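Local coordinates for protein putative polyprenyl synthetase (Streptomyces coelicolor, PDB 3NF2) that probably joins isoprenoid units into longer polyprenyl diphosphates, as a magnesium-dependent prenyltransferase of the FPP/GGPP synthase family, at residues 83-88 with 123-128. Sequence-based numbering, arbitrary orientation.
Sequences VELVHN and DALFAL. With SO4 (sulfate ion), chain B.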
loop_
_atom_site.group_PDB
_atom_site.type_symbol
_atom_site.label_atom_id
_atom_site.label_comp_id
_atom_site.label_asym_id
_atom_site.label_seq_id
_atom_site.Cartn_x
_atom_site.Cartn_y
_atom_site.Cartn_z
ATOM N N VAL A 83 13.719 -0.940 -2.656
ATOM C CA VAL A 83 13.332 -1.399 -3.993
ATOM C C VAL A 83 12.807 -2.842 -3.954
ATOM O O VAL A 83 11.785 -3.162 -4.575
ATOM C CB VAL A 83 14.503 -1.263 -5.012
ATOM C CG1 VAL A 83 14.257 -2.096 -6.250
ATOM C CG2 VAL A 83 14.675 0.185 -5.443
ATOM N N GLU A 84 13.490 -3.698 -3.200
ATOM C CA GLU A 84 13.079 -5.087 -3.070
ATOM C C GLU A 84 11.756 -5.231 -2.335
ATOM O O GLU A 84 10.953 -6.110 -2.656
ATOM C CB GLU A 84 14.152 -5.891 -2.349
ATOM C CG GLU A 84 15.376 -6.206 -3.193
ATOM C CD GLU A 84 15.023 -6.632 -4.603
ATOM O OE1 GLU A 84 15.138 -5.783 -5.513
ATOM O OE2 GLU A 84 14.625 -7.804 -4.793
ATOM N N LEU A 85 11.547 -4.366 -1.344
ATOM C CA LEU A 85 10.333 -4.368 -0.544
ATOM C C LEU A 85 9.117 -3.957 -1.370
ATOM O O LEU A 85 8.085 -4.635 -1.326
ATOM C CB LEU A 85 10.494 -3.476 0.693
ATOM C CG LEU A 85 11.324 -4.073 1.834
ATOM C CD1 LEU A 85 11.680 -3.007 2.878
ATOM C CD2 LEU A 85 10.632 -5.267 2.495
ATOM N N VAL A 86 9.262 -2.866 -2.130
ATOM C CA VAL A 86 8.215 -2.376 -3.035
ATOM C C VAL A 86 7.918 -3.416 -4.105
ATOM O O VAL A 86 6.742 -3.694 -4.405
ATOM C CB VAL A 86 8.594 -1.024 -3.695
ATOM C CG1 VAL A 86 7.652 -0.691 -4.836
ATOM C CG2 VAL A 86 8.536 0.096 -2.681
ATOM N N HIS A 87 8.985 -4.016 -4.640
ATOM C CA HIS A 87 8.865 -5.115 -5.594
ATOM C C HIS A 87 7.980 -6.227 -5.060
ATOM O O HIS A 87 7.081 -6.685 -5.754
ATOM C CB HIS A 87 10.236 -5.689 -5.967
ATOM C CG HIS A 87 10.164 -6.967 -6.742
ATOM N ND1 HIS A 87 9.666 -7.031 -8.027
ATOM C CD2 HIS A 87 10.525 -8.230 -6.415
ATOM C CE1 HIS A 87 9.719 -8.280 -8.456
ATOM N NE2 HIS A 87 10.245 -9.028 -7.501
ATOM N N ASN A 88 8.228 -6.642 -3.822
ATOM C CA ASN A 88 7.499 -7.759 -3.232
ATOM C C ASN A 88 6.068 -7.432 -2.784
ATOM O O ASN A 88 5.189 -8.294 -2.839
ATOM C CB ASN A 88 8.322 -8.393 -2.121
ATOM C CG ASN A 88 9.492 -9.185 -2.665
ATOM O OD1 ASN A 88 9.341 -10.343 -3.081
ATOM N ND2 ASN A 88 10.663 -8.568 -2.677
ATOM N N ASP A 123 0.781 -4.360 2.149
ATOM C CA ASP A 123 0.790 -2.988 2.686
ATOM C C ASP A 123 1.959 -2.721 3.635
ATOM O O ASP A 123 2.529 -1.633 3.639
ATOM C CB ASP A 123 -0.510 -2.681 3.434
ATOM C CG ASP A 123 -1.698 -2.566 2.515
ATOM O OD1 ASP A 123 -1.502 -2.359 1.303
ATOM O OD2 ASP A 123 -2.840 -2.675 3.004
ATOM N N ALA A 124 2.279 -3.716 4.459
ATOM C CA ALA A 124 3.296 -3.579 5.472
ATOM C C ALA A 124 4.669 -3.430 4.837
ATOM O O ALA A 124 5.472 -2.640 5.307
ATOM C CB ALA A 124 3.270 -4.767 6.406
ATOM N N LEU A 125 4.916 -4.176 3.759
ATOM C CA LEU A 125 6.183 -4.094 3.027
ATOM C C LEU A 125 6.359 -2.743 2.341
ATOM O O LEU A 125 7.459 -2.186 2.327
ATOM C CB LEU A 125 6.312 -5.236 2.010
ATOM C CG LEU A 125 6.439 -6.695 2.487
ATOM C CD1 LEU A 125 6.771 -7.606 1.306
ATOM C CD2 LEU A 125 7.460 -6.897 3.596
ATOM N N PHE A 126 5.267 -2.216 1.789
ATOM C CA PHE A 126 5.282 -0.918 1.130
ATOM C C PHE A 126 5.518 0.216 2.138
ATOM O O PHE A 126 6.271 1.155 1.858
ATOM C CB PHE A 126 3.997 -0.708 0.308
ATOM C CG PHE A 126 3.973 0.579 -0.496
ATOM C CD1 PHE A 126 5.136 1.134 -1.039
ATOM C CD2 PHE A 126 2.770 1.210 -0.753
ATOM C CE1 PHE A 126 5.093 2.325 -1.772
ATOM C CE2 PHE A 126 2.718 2.400 -1.488
ATOM C CZ PHE A 126 3.886 2.955 -1.995
ATOM N N ALA A 127 4.904 0.123 3.313
ATOM C CA ALA A 127 5.179 1.108 4.363
ATOM C C ALA A 127 6.608 0.974 4.930
ATOM O O ALA A 127 7.256 1.984 5.239
ATOM C CB ALA A 127 4.147 1.027 5.466
ATOM N N LEU A 128 7.095 -0.262 5.042
ATOM C CA LEU A 128 8.457 -0.514 5.527
ATOM C C LEU A 128 9.546 0.039 4.598
ATOM O O LEU A 128 10.624 0.427 5.054
ATOM C CB LEU A 128 8.672 -2.021 5.766
ATOM C CG LEU A 128 9.962 -2.481 6.449
ATOM C CD1 LEU A 128 10.189 -1.845 7.847
ATOM C CD2 LEU A 128 9.976 -3.981 6.544
HETATM S S SO4 B . 12.766 -11.505 -8.994
HETATM O O1 SO4 B . 13.308 -10.913 -7.770
HETATM O O2 SO4 B . 13.608 -12.639 -9.369
HETATM O O3 SO4 B . 11.390 -11.942 -8.734
HETATM O O4 SO4 B . 12.763 -10.536 -10.099
#
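Phe-126 meets Val-86 through one ring corner. Its CD1 lies 3.9 Å from Val-86 CG2, and the methyl approaches the ring obliquely. With CG anti to the backbone N (chi1 -176°), the Phe-126 side chain lies side by side with Val-86 and points the same way. Phe-89 stacks on this ring, and Phe-126 of the second subunit meets it with the planes at about 70°. At the His-87 ring a sulfate, probably from the crystallisation liquor, sits at the edge, near the plane. The bond from His-87 NE2 to sulfate O3 is weak, at 3.4 Å; Arg-58, Arg-104 and the backbone N of Lys-55 also bind the ion. The Asn-88 amide leads away from segment 123-128, and its OD1 is hydrogen-bonded to His-38 NE2. Its CB stays against Leu-125, 3.8 Å from CD1 of that residue.

The segments belong to helices 77-98 and 115-134 of the mainly helical isoprenoid synthase fold of the FPP/GGPP synthase family. They run nearly antiparallel, at 157°, with their axes 8.0 Å apart. No hydrogen bond links them. The pair lies at the dimer interface, where Phe-126 meets its counterpart and Asp-123 OD2 is hydrogen-bonded to His-93 ND1 of the second subunit.

Leu-85 and Leu-125 carry most of the contact. The two side chains cross at about a right angle, and their CD2 methyls touch at 3.7 Å. Each CB also rests near the other residue's carbonyl oxygen, with Leu-85 CB 3.7 Å from Leu-125 O. The other methyl of Leu-85, CD1, reaches Leu-128 CG at 4.0 Å. Helix 5-25 covers the leucine side, and helix 139-165 packs on Val-86 and Phe-126.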